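Local coordinates for ileal bile acid-binding protein (Danio rerio, PDB 3ELX) that binds bile acids such as cholate and probably carries them through the cytoplasm, at residues Glu16-Pro20 / Val31-Arg36; Phe38-Glu43 / Thr54-Pro58; Thr77-Phe83 / Ser97-Tyr101. One frame throughout, in Å; residues are numbered along the deposited sequence.

The three contacts follow one another along the chain, each closing before the next opens, and belong to one fatty-acid binding protein barrel. Contact 1 joins the two short helices, 18-24 and 29-34; contact 2 pairs strands 41-47 and 50-57 directly afterwards; contact 3 joins the turn and the start of strand 82-90 to the loop after strand 93-97. Their centres lie about 14 Å (contacts 1 and 2), 16 Å (contacts 2 and 3) and 18 Å (contacts 1 and 3) apart. Tyr57 OH packs on Val78 CG2, 3.3 Å away, so contacts 2 and 3 probably share one cholate-binding region. The helical lid, as in other family members, probably lies by the entrance.

Contact 1: residues Glu16-Pro20 / Val31-Arg36; sequences EGYEP and VIAKGR
Tyr18 lays its phenol against the end of helix 29-34, joining the two helices of the helix-turn-helix lid that characterises the fatty-acid binding protein barrel. Gly17 occupies the N-cap position of helix 18-24, so Tyr18 stands at the very start of that helix. Its CB points toward segment 31-36, and CG lies anti to the backbone N (chi1 168°), which sends the ring across to the other helix. CE2 is the first ring atom to meet a partner: it touches Ile32 CG2 at 3.6 Å and Arg36 CB at 3.8 Å, two neighbours that lie in roughly perpendicular directions from it. CZ passes near Ile32 O, which lies at the ring edge, close to the ring plane. At the tip, Tyr18 OH donates to Ile32 O over 2.8 Å, meeting the carbonyl in its plane and on a lone pair. A serine at Tyr18 would probably leave Ile32 O without this donor and open a gap beside Ile32 CG2 and Arg36 CB.

Gly35, the first residue to leave the helical conformation, lies directly beside the phenol. A beta carbon there would come within about 3.0 Å of Tyr18 OH, a tight fit, so the bare glycine suits this closely packed spot. Ile32 also packs its CG2 against Glu19 CG, at 3.8 Å, and its side chain reaches Cys22 and Lys23 further along helix 18-24.

A charged pair runs along the more exposed side. Glu19 and Arg36 form a salt bridge with carboxylate and guanidinium planes 31° apart, while Ala33 CA lies over one guanidinium face, toward its rim. The salt bridge's hydrogen bond, from Arg36 NE to Glu19 OE2, is weak, at 3.4 Å and 145°.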
loop_
_atom_site.group_PDB
_atom_site.type_symbol
_atom_site.label_atom_id
_atom_site.label_comp_id
_atom_site.label_asym_id
_atom_site.label_seq_id
_atom_site.Cartn_x
_atom_site.Cartn_y
_atom_site.Cartn_z
ATOM N N GLU A 16 7.371 -8.963 4.994
ATOM C CA GLU A 16 8.342 -8.832 6.088
ATOM C C GLU A 16 8.002 -7.623 6.941
ATOM O O GLU A 16 7.660 -6.566 6.407
ATOM C CB GLU A 16 9.766 -8.659 5.556
ATOM C CG GLU A 16 10.379 -9.886 4.914
ATOM C CD GLU A 16 11.835 -9.657 4.551
ATOM O OE1 GLU A 16 12.707 -9.816 5.432
ATOM O OE2 GLU A 16 12.109 -9.308 3.382
ATOM N N GLY A 17 8.123 -7.771 8.257
ATOM C CA GLY A 17 7.906 -6.664 9.190
ATOM C C GLY A 17 6.467 -6.348 9.557
ATOM O O GLY A 17 6.192 -5.302 10.149
ATOM N N TYR A 18 5.549 -7.247 9.219
ATOM C CA TYR A 18 4.120 -7.027 9.434
ATOM C C TYR A 18 3.777 -6.711 10.896
ATOM O O TYR A 18 3.102 -5.719 11.185
ATOM C CB TYR A 18 3.339 -8.248 8.922
ATOM C CG TYR A 18 1.884 -8.321 9.323
ATOM C CD1 TYR A 18 0.911 -7.583 8.646
ATOM C CD2 TYR A 18 1.480 -9.170 10.350
ATOM C CE1 TYR A 18 -0.432 -7.676 9.012
ATOM C CE2 TYR A 18 0.151 -9.271 10.717
ATOM C CZ TYR A 18 -0.795 -8.523 10.050
ATOM O OH TYR A 18 -2.113 -8.639 10.429
ATOM N N GLU A 19 4.252 -7.540 11.817
ATOM C CA GLU A 19 3.907 -7.356 13.226
ATOM C C GLU A 19 4.507 -6.093 13.866
ATOM O O GLU A 19 3.761 -5.313 14.450
ATOM C CB GLU A 19 4.174 -8.625 14.034
ATOM C CG GLU A 19 3.348 -9.786 13.509
ATOM C CD GLU A 19 3.363 -11.015 14.384
ATOM O OE1 GLU A 19 3.780 -10.928 15.569
ATOM O OE2 GLU A 19 2.933 -12.079 13.873
ATOM N N PRO A 20 5.835 -5.875 13.748
ATOM C CA PRO A 20 6.369 -4.627 14.308
ATOM C C PRO A 20 5.774 -3.358 13.692
ATOM O O PRO A 20 5.558 -2.381 14.411
ATOM C CB PRO A 20 7.871 -4.713 14.006
ATOM C CG PRO A 20 8.140 -6.156 13.800
ATOM C CD PRO A 20 6.904 -6.709 13.168
ATOM N N VAL A 31 -6.216 -8.067 16.014
ATOM C CA VAL A 31 -6.385 -7.741 14.591
ATOM C C VAL A 31 -5.130 -8.132 13.801
ATOM O O VAL A 31 -5.227 -8.650 12.686
ATOM C CB VAL A 31 -6.706 -6.237 14.374
ATOM C CG1 VAL A 31 -6.890 -5.924 12.892
ATOM C CG2 VAL A 31 -7.944 -5.829 15.161
ATOM N N ILE A 32 -3.962 -7.877 14.389
ATOM C CA ILE A 32 -2.686 -8.302 13.810
ATOM C C ILE A 32 -2.661 -9.827 13.678
ATOM O O ILE A 32 -2.348 -10.360 12.612
ATOM C CB ILE A 32 -1.487 -7.807 14.661
ATOM C CG1 ILE A 32 -1.396 -6.278 14.609
ATOM C CG2 ILE A 32 -0.177 -8.459 14.201
ATOM C CD1 ILE A 32 -0.450 -5.672 15.625
ATOM N N ALA A 33 -3.022 -10.509 14.764
ATOM C CA ALA A 33 -3.035 -11.968 14.809
ATOM C C ALA A 33 -3.982 -12.573 13.779
ATOM O O ALA A 33 -3.629 -13.536 13.095
ATOM C CB ALA A 33 -3.389 -12.454 16.214
ATOM N N LYS A 34 -5.181 -12.006 13.661
ATOM C CA LYS A 34 -6.193 -12.563 12.761
ATOM C C LYS A 34 -5.850 -12.371 11.291
ATOM O O LYS A 34 -6.267 -13.167 10.447
ATOM C CB LYS A 34 -7.595 -12.023 13.073
ATOM C CG LYS A 34 -8.369 -12.884 14.074
ATOM C CD LYS A 34 -7.968 -12.557 15.502
ATOM C CE LYS A 34 -7.611 -13.798 16.300
ATOM N NZ LYS A 34 -6.800 -13.428 17.496
ATOM N N GLY A 35 -5.078 -11.326 10.997
ATOM C CA GLY A 35 -4.720 -10.996 9.621
ATOM C C GLY A 35 -3.336 -11.420 9.170
ATOM O O GLY A 35 -2.921 -11.079 8.064
ATOM N N ARG A 36 -2.624 -12.177 10.005
ATOM C CA ARG A 36 -1.206 -12.470 9.739
ATOM C C ARG A 36 -0.945 -13.380 8.525
ATOM O O ARG A 36 0.132 -13.321 7.928
ATOM C CB ARG A 36 -0.483 -12.973 11.006
ATOM C CG ARG A 36 -0.796 -14.402 11.422
ATOM C CD ARG A 36 0.303 -14.956 12.335
ATOM N NE ARG A 36 0.332 -14.304 13.645
ATOM C CZ ARG A 36 -0.143 -14.839 14.768
ATOM N NH1 ARG A 36 -0.689 -16.050 14.764
ATOM N NH2 ARG A 36 -0.066 -14.160 15.905
#

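Contact 2: residues Phe38-Glu43 / Thr54-Pro58; sequences FKLVTE and TQYYP
The ring of Phe38 carries Pro58 over one face: Pro58 CG stands 3.6 Å from the ring centroid and just 1° off the normal, a CH-pi contact, while Tyr56 O sits at the ring edge, 3.4 Å from Phe38 CE2. Tyr57 is met in a similar way by Leu40, whose CD1 is 3.7 Å from the centroid of the Tyr57 ring and 11° off its normal; Pro58 CD lies in plane at that ring's edge. The ring of Tyr56 is approached at its edge by Val41 O and Glu43 OE1. Glu43 holds CG anti to the backbone N (chi1 -180°) and runs out extended, which brings its carboxylate to the phenol: Tyr56 OH donates to Glu43 OE1 over 2.8 Å, nearly along the C-O axis of the acceptor.

The backbones are antiparallel. Glu43 and Thr54 form a hydrogen-bonded pair: Glu43 N donates to Thr54 O and Thr54 N to Glu43 O, each over 2.8 Å. Tyr56 N donates to Val41 O at 3.0 Å. Beyond this a water takes over, accepting from Val41 N and donating to Tyr56 O at 2.7 Å, so the strands part here without leaving those two atoms unpartnered.

Thr42 and Gln55, a non-hydrogen-bonded pair, point the same way, to the face opposite Glu43 and Tyr56. A second water joins Thr42 OG1 to Gln55 NE2. The Gln55 OE1 end receives a weak hydrogen bond from Tyr57 OH, and Glu114 of strand 111-119 touches both Thr42 and Gln55. Gln55 and Tyr57 each belong to a cholate site seen in this protein. Strands 41-47 and 50-57 form a beta hairpin of the fatty-acid binding protein barrel, with Thr42 and Gln55 turned to the ligand-binding interior.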
loop_
_atom_site.group_PDB
_atom_site.type_symbol
_atom_site.label_atom_id
_atom_site.label_comp_id
_atom_site.label_asym_id
_atom_site.label_seq_id
_atom_site.Cartn_x
_atom_site.Cartn_y
_atom_site.Cartn_z
ATOM N N PHE A 38 -3.375 -13.563 5.951
ATOM C CA PHE A 38 -4.238 -13.060 4.879
ATOM C C PHE A 38 -3.363 -12.574 3.726
ATOM O O PHE A 38 -2.336 -11.935 3.948
ATOM C CB PHE A 38 -5.123 -11.925 5.413
ATOM C CG PHE A 38 -6.164 -11.416 4.430
ATOM C CD1 PHE A 38 -7.372 -12.094 4.254
ATOM C CD2 PHE A 38 -5.946 -10.247 3.710
ATOM C CE1 PHE A 38 -8.345 -11.620 3.367
ATOM C CE2 PHE A 38 -6.911 -9.765 2.807
ATOM C CZ PHE A 38 -8.108 -10.450 2.636
ATOM N N LYS A 39 -3.769 -12.888 2.500
ATOM C CA LYS A 39 -3.041 -12.422 1.321
ATOM C C LYS A 39 -3.826 -11.285 0.674
ATOM O O LYS A 39 -4.874 -11.505 0.070
ATOM C CB LYS A 39 -2.805 -13.568 0.330
ATOM C CG LYS A 39 -2.013 -14.717 0.918
ATOM C CD LYS A 39 -1.528 -15.701 -0.139
ATOM C CE LYS A 39 -2.500 -16.828 -0.354
ATOM N NZ LYS A 39 -2.719 -17.675 0.860
ATOM N N LEU A 40 -3.330 -10.066 0.816
ATOM C CA LEU A 40 -4.038 -8.931 0.254
ATOM C C LEU A 40 -3.960 -8.936 -1.270
ATOM O O LEU A 40 -2.862 -9.028 -1.837
ATOM C CB LEU A 40 -3.434 -7.638 0.770
ATOM C CG LEU A 40 -4.142 -6.344 0.385
ATOM C CD1 LEU A 40 -5.456 -6.254 1.150
ATOM C CD2 LEU A 40 -3.241 -5.142 0.704
ATOM N N VAL A 41 -5.120 -8.814 -1.918
ATOM C CA VAL A 41 -5.194 -8.605 -3.368
ATOM C C VAL A 41 -5.324 -7.121 -3.677
ATOM O O VAL A 41 -6.132 -6.411 -3.069
ATOM C CB VAL A 41 -6.348 -9.392 -4.020
ATOM C CG1 VAL A 41 -6.506 -9.029 -5.493
ATOM C CG2 VAL A 41 -6.084 -10.882 -3.888
ATOM N N THR A 42 -4.497 -6.673 -4.612
ATOM C CA THR A 42 -4.467 -5.287 -5.058
ATOM C C THR A 42 -4.850 -5.244 -6.523
ATOM O O THR A 42 -4.296 -5.987 -7.332
ATOM C CB THR A 42 -3.048 -4.692 -4.901
ATOM O OG1 THR A 42 -2.669 -4.702 -3.522
ATOM C CG2 THR A 42 -3.006 -3.260 -5.393
ATOM N N GLU A 43 -5.788 -4.372 -6.868
ATOM C CA GLU A 43 -6.138 -4.135 -8.258
ATOM C C GLU A 43 -5.727 -2.711 -8.621
ATOM O O GLU A 43 -6.105 -1.755 -7.933
ATOM C CB GLU A 43 -7.635 -4.323 -8.450
ATOM C CG GLU A 43 -8.116 -4.108 -9.860
ATOM C CD GLU A 43 -9.630 -4.144 -9.952
ATOM O OE1 GLU A 43 -10.313 -4.106 -8.894
ATOM O OE2 GLU A 43 -10.135 -4.211 -11.084
ATOM N N THR A 54 -6.950 -0.216 -5.751
ATOM C CA THR A 54 -7.968 -0.877 -4.931
ATOM C C THR A 54 -7.361 -2.033 -4.146
ATOM O O THR A 54 -6.635 -2.857 -4.704
ATOM C CB THR A 54 -9.124 -1.381 -5.832
ATOM O OG1 THR A 54 -9.674 -0.279 -6.569
ATOM C CG2 THR A 54 -10.220 -2.024 -5.012
ATOM N N GLN A 55 -7.644 -2.076 -2.847
ATOM C CA GLN A 55 -7.142 -3.149 -1.991
ATOM C C GLN A 55 -8.311 -3.858 -1.339
ATOM O O GLN A 55 -9.212 -3.223 -0.777
ATOM C CB GLN A 55 -6.194 -2.618 -0.901
ATOM C CG GLN A 55 -4.971 -1.907 -1.454
ATOM C CD GLN A 55 -4.178 -1.216 -0.364
ATOM O OE1 GLN A 55 -4.743 -0.547 0.497
ATOM N NE2 GLN A 55 -2.865 -1.366 -0.403
ATOM N N TYR A 56 -8.273 -5.186 -1.398
ATOM C CA TYR A 56 -9.340 -6.020 -0.882
ATOM C C TYR A 56 -8.971 -6.595 0.478
ATOM O O TYR A 56 -8.401 -7.684 0.585
ATOM C CB TYR A 56 -9.659 -7.127 -1.893
ATOM C CG TYR A 56 -10.233 -6.584 -3.186
ATOM C CD1 TYR A 56 -11.607 -6.449 -3.353
ATOM C CD2 TYR A 56 -9.397 -6.192 -4.242
ATOM C CE1 TYR A 56 -12.153 -5.947 -4.528
ATOM C CE2 TYR A 56 -9.933 -5.691 -5.432
ATOM C CZ TYR A 56 -11.314 -5.567 -5.569
ATOM O OH TYR A 56 -11.874 -5.054 -6.730
ATOM N N TYR A 57 -9.286 -5.832 1.516
ATOM C CA TYR A 57 -8.994 -6.245 2.881
ATOM C C TYR A 57 -10.020 -7.260 3.387
ATOM O O TYR A 57 -11.048 -7.499 2.727
ATOM C CB TYR A 57 -8.917 -5.024 3.804
ATOM C CG TYR A 57 -7.643 -4.243 3.633
ATOM C CD1 TYR A 57 -6.477 -4.604 4.331
ATOM C CD2 TYR A 57 -7.589 -3.155 2.781
ATOM C CE1 TYR A 57 -5.291 -3.896 4.168
ATOM C CE2 TYR A 57 -6.413 -2.430 2.621
ATOM C CZ TYR A 57 -5.270 -2.811 3.310
ATOM O OH TYR A 57 -4.098 -2.103 3.145
ATOM N N PRO A 58 -9.747 -7.883 4.550
ATOM C CA PRO A 58 -10.699 -8.864 5.070
ATOM C C PRO A 58 -12.109 -8.311 5.296
ATOM O O PRO A 58 -12.303 -7.092 5.442
ATOM C CB PRO A 58 -10.081 -9.281 6.412
ATOM C CG PRO A 58 -8.597 -9.029 6.211
ATOM C CD PRO A 58 -8.555 -7.765 5.414
HETATM O O HOH W 1 -7.675 -9.890 -0.829
HETATM O O HOH W 2 -1.725 -2.451 -2.557
HETATM O O HOH W 3 -8.520 -0.288 -9.108
#

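Contact 3: residues Thr77-Phe83 / Ser97-Tyr101; sequences TVGGKKF and SFPKY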
loop_
_atom_site.group_PDB
_atom_site.type_symbol
_atom_site.label_atom_id
_atom_site.label_comp_id
_atom_site.label_asym_id
_atom_site.label_seq_id
_atom_site.Cartn_x
_atom_site.Cartn_y
_atom_site.Cartn_z
ATOM N N THR A 77 -7.270 6.650 4.109
ATOM C CA THR A 77 -6.407 5.668 4.740
ATOM C C THR A 77 -7.156 4.345 4.831
ATOM O O THR A 77 -8.381 4.302 4.699
ATOM C CB THR A 77 -6.012 6.104 6.158
ATOM O OG1 THR A 77 -7.179 6.130 6.989
ATOM C CG2 THR A 77 -5.374 7.483 6.143
ATOM N N VAL A 78 -6.417 3.269 5.081
ATOM C CA VAL A 78 -7.008 1.949 5.316
ATOM C C VAL A 78 -8.024 2.001 6.470
ATOM O O VAL A 78 -9.067 1.338 6.437
ATOM C CB VAL A 78 -5.902 0.902 5.617
ATOM C CG1 VAL A 78 -6.504 -0.459 5.898
ATOM C CG2 VAL A 78 -4.901 0.814 4.456
ATOM N N GLY A 79 -7.733 2.811 7.484
ATOM C CA GLY A 79 -8.619 2.942 8.637
ATOM C C GLY A 79 -9.831 3.834 8.418
ATOM O O GLY A 79 -10.677 3.957 9.307
ATOM N N GLY A 80 -9.911 4.472 7.251
ATOM C CA GLY A 80 -11.094 5.249 6.867
ATOM C C GLY A 80 -10.990 6.762 6.971
ATOM O O GLY A 80 -11.985 7.463 6.773
ATOM N N LYS A 81 -9.792 7.269 7.260
ATOM C CA LYS A 81 -9.577 8.706 7.422
ATOM C C LYS A 81 -9.303 9.395 6.082
ATOM O O LYS A 81 -8.424 8.982 5.319
ATOM C CB LYS A 81 -8.441 8.967 8.409
ATOM C CG LYS A 81 -8.440 10.367 9.000
ATOM C CD LYS A 81 -7.920 10.369 10.442
ATOM C CE LYS A 81 -9.049 10.229 11.466
ATOM N NZ LYS A 81 -9.621 8.847 11.544
ATOM N N LYS A 82 -10.067 10.447 5.807
ATOM C CA LYS A 82 -9.965 11.170 4.546
ATOM C C LYS A 82 -8.888 12.239 4.616
ATOM O O LYS A 82 -8.758 12.955 5.609
ATOM C CB LYS A 82 -11.310 11.805 4.174
ATOM C CG LYS A 82 -12.461 10.811 4.070
ATOM C CD LYS A 82 -13.778 11.542 3.876
ATOM C CE LYS A 82 -14.965 10.598 4.038
ATOM N NZ LYS A 82 -16.248 11.346 4.119
ATOM N N PHE A 83 -8.097 12.328 3.554
ATOM C CA PHE A 83 -7.080 13.364 3.456
ATOM C C PHE A 83 -6.922 13.815 2.013
ATOM O O PHE A 83 -7.507 13.229 1.098
ATOM C CB PHE A 83 -5.740 12.907 4.074
ATOM C CG PHE A 83 -5.048 11.793 3.325
ATOM C CD1 PHE A 83 -5.416 10.460 3.514
ATOM C CD2 PHE A 83 -3.985 12.071 2.466
ATOM C CE1 PHE A 83 -4.763 9.436 2.833
ATOM C CE2 PHE A 83 -3.321 11.058 1.783
ATOM C CZ PHE A 83 -3.703 9.729 1.963
ATOM N N SER A 97 2.645 9.957 0.888
ATOM C CA SER A 97 2.894 10.400 2.244
ATOM C C SER A 97 1.584 10.324 3.029
ATOM O O SER A 97 0.799 11.282 3.079
ATOM C CB SER A 97 3.502 11.810 2.243
ATOM O OG SER A 97 4.694 11.817 1.461
ATOM N N PHE A 98 1.338 9.164 3.635
ATOM C CA PHE A 98 0.144 8.988 4.465
ATOM C C PHE A 98 0.287 9.670 5.832
ATOM O O PHE A 98 1.394 9.960 6.284
ATOM C CB PHE A 98 -0.129 7.501 4.705
ATOM C CG PHE A 98 -0.719 6.773 3.530
ATOM C CD1 PHE A 98 -2.087 6.798 3.297
ATOM C CD2 PHE A 98 0.089 6.015 2.688
ATOM C CE1 PHE A 98 -2.640 6.099 2.219
ATOM C CE2 PHE A 98 -0.455 5.313 1.614
ATOM C CZ PHE A 98 -1.824 5.369 1.378
ATOM N N PRO A 99 -0.840 9.920 6.517
ATOM C CA PRO A 99 -0.753 10.472 7.865
ATOM C C PRO A 99 0.209 9.734 8.808
ATOM O O PRO A 99 1.008 10.379 9.496
ATOM C CB PRO A 99 -2.191 10.353 8.363
ATOM C CG PRO A 99 -2.986 10.618 7.129
ATOM C CD PRO A 99 -2.246 9.799 6.079
ATOM N N LYS A 100 0.148 8.407 8.810
ATOM C CA LYS A 100 0.854 7.596 9.814
ATOM C C LYS A 100 2.172 6.972 9.344
ATOM O O LYS A 100 2.917 6.419 10.150
ATOM C CB LYS A 100 -0.075 6.492 10.346
ATOM C CG LYS A 100 -1.043 6.978 11.430
ATOM C CD LYS A 100 -1.539 5.836 12.310
ATOM C CE LYS A 100 -2.961 5.425 11.954
ATOM N NZ LYS A 100 -3.958 6.288 12.649
ATOM N N TYR A 101 2.459 7.040 8.050
ATOM C CA TYR A 101 3.647 6.368 7.511
ATOM C C TYR A 101 3.923 6.837 6.094
ATOM O O TYR A 101 3.061 7.455 5.458
ATOM C CB TYR A 101 3.483 4.836 7.533
ATOM C CG TYR A 101 2.261 4.330 6.787
ATOM C CD1 TYR A 101 2.345 3.925 5.464
ATOM C CD2 TYR A 101 1.019 4.255 7.422
ATOM C CE1 TYR A 101 1.214 3.464 4.774
ATOM C CE2 TYR A 101 -0.111 3.800 6.750
ATOM C CZ TYR A 101 -0.006 3.403 5.430
ATOM O OH TYR A 101 -1.136 2.947 4.775
HETATM O O HOH W 4 -3.363 4.148 5.569
#
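Aromatic and CH-pi contacts gather round Phe83, where two residues of the 97-101 loop converge. Pro99 CD lies over one face of the Phe83 ring, 4.2 Å from its centroid and 12° off the normal. The Phe98 ring approaches obliquely, with planes at 65°, and its CD1 comes to 3.6 Å from Phe83 CZ. Phe83 CG sits between the backbone N and the carbonyl carbon (chi1 67°), a setting that swings the ring toward the loop. The tyrosine phenol of the same loop folds back, placing Tyr101 OH above the centre of the Phe98 ring.

Aliphatic packing is slighter: Thr77 CG2 rests on Pro99 CD at 3.9 Å.

These loops link neighbouring strands at one end of the fatty-acid binding protein barrel; Val78 and Tyr101 both contribute to two cholate sites seen in this protein, and Phe21 of helix 18-24 meets the Tyr101 ring edge-to-face.

No direct hydrogen bond crosses the contact, but a water does the bridging, accepting from Val78 N and lying 2.7 Å from Tyr101 OH. Within 77-83, Thr77 to Gly80 form a type I beta turn closed by Gly80 N to Thr77 O. The Thr77 hydroxyl adds to it: Lys81 N donates to Thr77 OG1 over 2.9 Å. Val78 O is held in turn by His61 NE2.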